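Local coordinates for avidin-related protein 4/5 (Gallus gallus, PDB 1Y55) that binds biotin with high affinity, as a thermostable relative of avidin and streptavidin, at the interface of chains A and B and the interface of chains A and C. Sequence-based numbering; all coordinates share one arbitrary frame. Chains: chain A/B/C, Avidin-related protein 4/5.

Contact 1: the interface of chains A and B. Residues chain A 96, 111-113; chain B 96, 111-113.
A:Thr111, A:Arg112 and A:Val113 run antiparallel to the same three residues of chain B, and A:Arg112 pairs with B:Arg112 in a beta bridge on the two-fold axis. The N-H of A:Val113 donates to the carbonyl O of B:Thr111 at 3.0 Å, with an angle of 162° at the hydrogen. The symmetric bond runs from B:Val113 N to A:Thr111 O. A water sits at each end of this bonded pair of strands. Water 1 touches the backbone N and O of B:Thr111 and reaches A:Val113 O at 3.1 Å, while water 2 does the same for A:Thr111 and B:Val113. The threonine carbonyls therefore meet both a backbone N-H and a water.

The valines and arginines lie on opposite faces of the paired strands. On one face A:Val113 and B:Val113 cross at about a right angle, with CG1 of A:Val113 3.9 Å from CB of B:Val113. CG1 sits between the backbone N and the carbonyl carbon (chi1 61°), which turns this methyl toward the partner chain. The same methyl also packs against CG2 of B:Thr111 and CD2 of B:Leu96. On the other face the arginine side chains cross obliquely near their bases. Their chains bend at chi3, and the guanidinium planes stand 64° apart. NE of A:Arg112 and NE of B:Arg112 are 6.8 Å apart, and the like charges are not in contact. The arginine contact is aliphatic: CG of A:Arg112 meets CG of B:Arg112 at 3.7 Å.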
ATOM      1  N   LEU A  96      -0.516  -7.515  -0.191  1.00  6.02           N
ATOM      2  CA  LEU A  96       0.167  -7.115  -1.427  1.00  6.19           C
ATOM      3  C   LEU A  96       0.181  -8.334  -2.349  1.00  6.43           C
ATOM      4  O   LEU A  96       0.613  -9.413  -1.944  1.00  6.80           O
ATOM      5  CB  LEU A  96       1.603  -6.673  -1.176  1.00  6.49           C
ATOM      6  CG  LEU A  96       1.775  -5.434  -0.303  1.00  6.83           C
ATOM      7  CD1 LEU A  96       3.248  -5.236   0.016  1.00  7.95           C
ATOM      8  CD2 LEU A  96       1.193  -4.183  -0.940  1.00  7.61           C
ATOM      9  N   THR A 111       2.584  -4.536  -8.402  1.00  7.42           N
ATOM     10  CA  THR A 111       2.093  -4.767  -7.040  1.00  7.14           C
ATOM     11  C   THR A 111       0.732  -4.128  -6.799  1.00  6.99           C
ATOM     12  O   THR A 111       0.584  -2.908  -6.855  1.00  8.01           O
ATOM     13  CB  THR A 111       3.101  -4.256  -6.003  1.00  7.69           C
ATOM     14  OG1 THR A 111       4.383  -4.843  -6.259  1.00  8.78           O
ATOM     15  CG2 THR A 111       2.697  -4.689  -4.611  1.00  8.13           C
ATOM     16  N   ARG A 112      -0.258  -4.971  -6.507  1.00  6.96           N
ATOM     17  CA  ARG A 112      -1.592  -4.537  -6.102  1.00  6.98           C
ATOM     18  C   ARG A 112      -1.708  -4.623  -4.570  1.00  6.67           C
ATOM     19  O   ARG A 112      -1.003  -5.412  -3.923  1.00  7.04           O
ATOM     20  CB  ARG A 112      -2.671  -5.381  -6.784  1.00  7.17           C
ATOM     21  CG  ARG A 112      -2.885  -4.951  -8.234  1.00  7.97           C
ATOM     22  CD  ARG A 112      -3.728  -5.871  -9.074  1.00  8.67           C
ATOM     23  NE  ARG A 112      -3.049  -7.136  -9.317  1.00  8.71           N
ATOM     24  CZ  ARG A 112      -3.549  -8.127 -10.052  1.00  9.72           C
ATOM     25  NH1 ARG A 112      -4.752  -8.031 -10.608  1.00 10.46           N
ATOM     26  NH2 ARG A 112      -2.846  -9.241 -10.201  1.00 10.81           N
ATOM     27  N   VAL A 113      -2.579  -3.796  -4.016  1.00  6.58           N
ATOM     28  CA  VAL A 113      -2.786  -3.713  -2.586  1.00  6.47           C
ATOM     29  C   VAL A 113      -4.281  -3.790  -2.282  1.00  6.22           C
ATOM     30  O   VAL A 113      -5.112  -3.318  -3.049  1.00  7.65           O
ATOM     31  CB  VAL A 113      -2.145  -2.412  -2.002  1.00  6.80           C
ATOM     32  CG1 VAL A 113      -2.754  -1.147  -2.598  1.00  7.84           C
ATOM     33  CG2 VAL A 113      -2.193  -2.373  -0.482  1.00  7.32           C
TER
ATOM     34  N   LEU B  96      -0.766   5.479  -5.119  1.00  6.46           N
ATOM     35  CA  LEU B  96      -1.808   4.504  -5.420  1.00  6.44           C
ATOM     36  C   LEU B  96      -2.357   4.840  -6.808  1.00  6.27           C
ATOM     37  O   LEU B  96      -2.740   5.979  -7.073  1.00  7.04           O
ATOM     38  CB  LEU B  96      -2.959   4.545  -4.412  1.00  6.66           C
ATOM     39  CG  LEU B  96      -2.602   4.194  -2.967  1.00  7.02           C
ATOM     40  CD1 LEU B  96      -3.788   4.471  -2.060  1.00  8.02           C
ATOM     41  CD2 LEU B  96      -2.152   2.748  -2.829  1.00  7.57           C
ATOM     42  N   THR B 111      -6.342  -1.530  -7.449  1.00  6.83           N
ATOM     43  CA  THR B 111      -5.405  -0.561  -6.885  1.00  6.77           C
ATOM     44  C   THR B 111      -3.982  -1.093  -6.846  1.00  6.70           C
ATOM     45  O   THR B 111      -3.688  -2.063  -6.148  1.00  7.29           O
ATOM     46  CB  THR B 111      -5.843  -0.123  -5.486  1.00  6.98           C
ATOM     47  OG1 THR B 111      -7.194   0.328  -5.512  1.00  8.35           O
ATOM     48  CG2 THR B 111      -4.991   1.046  -5.004  1.00  7.73           C
ATOM     49  N   ARG B 112      -3.106  -0.428  -7.597  1.00  6.81           N
ATOM     50  CA  ARG B 112      -1.673  -0.681  -7.565  1.00  7.08           C
ATOM     51  C   ARG B 112      -0.987   0.334  -6.648  1.00  6.90           C
ATOM     52  O   ARG B 112      -1.469   1.446  -6.442  1.00  7.39           O
ATOM     53  CB  ARG B 112      -1.083  -0.654  -8.979  1.00  7.51           C
ATOM     54  CG  ARG B 112      -1.413  -1.925  -9.756  1.00  8.04           C
ATOM     55  CD  ARG B 112      -1.100  -1.896 -11.231  1.00  8.86           C
ATOM     56  NE  ARG B 112      -2.002  -0.988 -11.930  1.00  9.14           N
ATOM     57  CZ  ARG B 112      -1.983  -0.765 -13.241  1.00  9.74           C
ATOM     58  NH1 ARG B 112      -1.098  -1.357 -14.020  1.00 10.85           N
ATOM     59  NH2 ARG B 112      -2.851   0.090 -13.760  1.00 10.85           N
ATOM     60  N   VAL B 113       0.151  -0.076  -6.099  1.00  7.01           N
ATOM     61  CA  VAL B 113       0.917   0.744  -5.167  1.00  6.93           C
ATOM     62  C   VAL B 113       2.382   0.763  -5.592  1.00  6.79           C
ATOM     63  O   VAL B 113       2.901  -0.204  -6.147  1.00  8.07           O
ATOM     64  CB  VAL B 113       0.745   0.220  -3.712  1.00  7.32           C
ATOM     65  CG1 VAL B 113       1.256  -1.211  -3.551  1.00  8.33           C
ATOM     66  CG2 VAL B 113       1.381   1.142  -2.692  1.00  8.22           C
TER
HETATM   67  O   HOH W   1      -5.923  -3.968  -5.992  1.00  9.92           O
HETATM   68  O   HOH W   2       2.372  -1.686  -8.872  1.00 11.06           O

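Contact 2: the interface of chains A and C. Residues chain A 74, 76, 96, 98; chain C 63, 76-78, 94.
A:Val76 and C:Val76 meet across the interface, methyl against methyl. CG2 of A:Val76 lies 3.5 Å from CG2 of C:Val76, and the two side chains slide past each other in opposite directions. The chi1 of A:Val76 is -67°, which puts CG1 anti to the carbonyl carbon and leaves CG2 in the slot between the backbone N and the carbonyl carbon, facing its twin. The other branch, CG1, rests on backbone of chain C. CG1 of A:Val76 lies 3.5 Å from the carbonyl O of C:Phe77, and it also packs on CA of C:Gly63. C:Gly63 presents only backbone here, and CG2 of A:Thr74 packs beside its N.

C:Thr78 fits among A:Val76, A:Leu96 and A:Arg98. The methyl CG2 of C:Thr78 meets CB of A:Arg98 at 3.3 Å, a close contact, and the two side chains meet at a slant. The hydroxyl OG1 of C:Thr78 lies 3.7 Å from CB of A:Leu96. The chi1 of C:Thr78, 61°, separates these two roles, with CG2 anti to the backbone N. The CB of C:Thr78 also packs on CG2 of A:Val76. Further along, CD1 of A:Leu96 reaches CB and the backbone carbonyl of C:Met94.

A water joins the chains at the edge of this apolar patch. Water 3 lies in the guanidinium plane of A:Arg98, 3.0 Å from NH1 of A:Arg98. On its other side, water 3 is 3.2 Å from the carbonyl O of C:Thr78. CB and CG of A:Arg98 pack on CG2 of C:Thr78, while the guanidinium end reaches the water.

On both sides the patch is built on strands 74-83 and 89-98. Chain C adds strand 61-67. These neighbouring strands belong to the avidin-type beta-barrel, and here the barrel walls of two subunits pack face to face.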
ATOM      1  N   THR A  74       2.332 -14.024  -6.376  1.00  7.28           N
ATOM      2  CA  THR A  74       2.428 -14.337  -4.954  1.00  7.07           C
ATOM      3  C   THR A  74       1.663 -13.265  -4.190  1.00  6.78           C
ATOM      4  O   THR A  74       1.753 -12.100  -4.549  1.00  7.15           O
ATOM      5  CB  THR A  74       3.896 -14.325  -4.504  1.00  7.28           C
ATOM      6  OG1 THR A  74       4.629 -15.337  -5.200  1.00  8.05           O
ATOM      7  CG2 THR A  74       4.032 -14.653  -3.027  1.00  7.92           C
ATOM      8  N   VAL A  76       1.146 -11.682  -0.175  1.00  6.04           N
ATOM      9  CA  VAL A  76       1.400 -11.684   1.258  1.00  6.21           C
ATOM     10  C   VAL A  76       0.279 -10.947   1.960  1.00  5.85           C
ATOM     11  O   VAL A  76      -0.227  -9.939   1.472  1.00  6.33           O
ATOM     12  CB  VAL A  76       2.772 -11.065   1.617  1.00  6.40           C
ATOM     13  CG1 VAL A  76       3.913 -11.939   1.092  1.00  7.02           C
ATOM     14  CG2 VAL A  76       2.918  -9.635   1.099  1.00  6.47           C
ATOM     15  N   LEU A  96      -0.516  -7.515  -0.191  1.00  6.02           N
ATOM     16  CA  LEU A  96       0.167  -7.115  -1.427  1.00  6.19           C
ATOM     17  C   LEU A  96       0.181  -8.334  -2.349  1.00  6.43           C
ATOM     18  O   LEU A  96       0.613  -9.413  -1.944  1.00  6.80           O
ATOM     19  CB  LEU A  96       1.603  -6.673  -1.176  1.00  6.49           C
ATOM     20  CG  LEU A  96       1.775  -5.434  -0.303  1.00  6.83           C
ATOM     21  CD1 LEU A  96       3.248  -5.236   0.016  1.00  7.95           C
ATOM     22  CD2 LEU A  96       1.193  -4.183  -0.940  1.00  7.61           C
ATOM     23  N   ARG A  98       1.758  -9.592  -5.751  1.00  6.94           N
ATOM     24  CA  ARG A  98       2.858  -9.380  -6.682  1.00  7.20           C
ATOM     25  C   ARG A  98       2.656 -10.229  -7.932  1.00  7.33           C
ATOM     26  O   ARG A  98       2.582 -11.461  -7.854  1.00  8.06           O
ATOM     27  CB  ARG A  98       4.170  -9.779  -6.016  1.00  7.52           C
ATOM     28  CG  ARG A  98       5.370  -9.721  -6.962  1.00  7.84           C
ATOM     29  CD  ARG A  98       5.734  -8.331  -7.372  1.00  7.73           C
ATOM     30  NE  ARG A  98       6.602  -8.307  -8.547  1.00  8.39           N
ATOM     31  CZ  ARG A  98       7.470  -7.332  -8.814  1.00  8.07           C
ATOM     32  NH1 ARG A  98       7.748  -6.389  -7.928  1.00  8.91           N
ATOM     33  NH2 ARG A  98       8.094  -7.325  -9.976  1.00  8.96           N
TER
ATOM     34  N   GLY C  63       7.344 -14.248  -1.556  1.00  7.11           N
ATOM     35  CA  GLY C  63       6.939 -13.510  -0.383  1.00  7.18           C
ATOM     36  C   GLY C  63       7.595 -14.094   0.842  1.00  6.88           C
ATOM     37  O   GLY C  63       7.969 -15.280   0.847  1.00  7.62           O
ATOM     38  N   VAL C  76       5.601  -8.247   6.226  1.00  6.44           N
ATOM     39  CA  VAL C  76       5.635  -9.104   5.061  1.00  6.40           C
ATOM     40  C   VAL C  76       6.271  -8.342   3.909  1.00  6.12           C
ATOM     41  O   VAL C  76       6.030  -7.156   3.729  1.00  6.84           O
ATOM     42  CB  VAL C  76       4.250  -9.644   4.680  1.00  6.77           C
ATOM     43  CG1 VAL C  76       3.752 -10.617   5.746  1.00  6.89           C
ATOM     44  CG2 VAL C  76       3.240  -8.538   4.425  1.00  6.73           C
ATOM     45  N   PHE C  77       7.085  -9.049   3.129  1.00  6.58           N
ATOM     46  CA  PHE C  77       7.715  -8.560   1.917  1.00  6.89           C
ATOM     47  C   PHE C  77       7.262  -9.418   0.751  1.00  6.90           C
ATOM     48  O   PHE C  77       7.191 -10.632   0.875  1.00  7.04           O
ATOM     49  CB  PHE C  77       9.244  -8.719   1.999  1.00  7.51           C
ATOM     50  CG  PHE C  77       9.935  -7.798   2.968  1.00  7.53           C
ATOM     51  CD1 PHE C  77       9.977  -8.105   4.323  1.00  8.11           C
ATOM     52  CD2 PHE C  77      10.594  -6.651   2.526  1.00  8.17           C
ATOM     53  CE1 PHE C  77      10.646  -7.287   5.219  1.00  8.91           C
ATOM     54  CE2 PHE C  77      11.253  -5.821   3.424  1.00  8.87           C
ATOM     55  CZ  PHE C  77      11.283  -6.155   4.776  1.00  8.96           C
ATOM     56  N   THR C  78       6.996  -8.795  -0.395  1.00  6.95           N
ATOM     57  CA  THR C  78       6.771  -9.540  -1.632  1.00  7.20           C
ATOM     58  C   THR C  78       7.510  -8.833  -2.755  1.00  7.23           C
ATOM     59  O   THR C  78       7.727  -7.636  -2.714  1.00  9.70           O
ATOM     60  CB  THR C  78       5.328  -9.684  -1.992  1.00  7.76           C
ATOM     61  OG1 THR C  78       4.592  -8.485  -2.233  1.00 11.58           O
ATOM     62  CG2 THR C  78       5.084 -10.655  -2.964  1.00  5.16           C
ATOM     63  N   MET C  94       8.118  -4.795  -2.116  1.00  7.83           N
ATOM     64  CA  MET C  94       7.248  -3.915  -1.346  1.00  7.81           C
ATOM     65  C   MET C  94       6.883  -4.655  -0.068  1.00  7.16           C
ATOM     66  O   MET C  94       6.847  -5.883  -0.037  1.00  7.63           O
ATOM     67  CB  MET C  94       5.987  -3.556  -2.149  1.00  8.73           C
ATOM     68  CG  MET C  94       6.265  -3.145  -3.596  1.00 14.00           C
ATOM     69  SD  MET C  94       5.665  -1.787  -4.304  1.00 16.98           S
ATOM     70  CE  MET C  94       6.645  -1.030  -2.972  1.00  3.68           C
TER
HETATM   71  O   HOH W   3       6.750  -5.831  -5.189  1.00 11.41           O

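The centres of the C-alpha atoms of contact 1 and contact 2 are about 11 Å apart. Both use strand 89-98 of chain A, and both include A:Leu96. That leucine offers CD2 to chain B in contact 1, and CB and CD1 to chain C in contact 2, so one side chain touches two neighbouring subunits. Contact 1 otherwise relies on strand 111-120, and contact 2 on strand 74-83. Each interface has its own two-fold symmetry. Repeated over the four copies of the deposited assembly, the two interfaces fit the tetramer typical of avidins. How much each adds to stability the structure alone does not show.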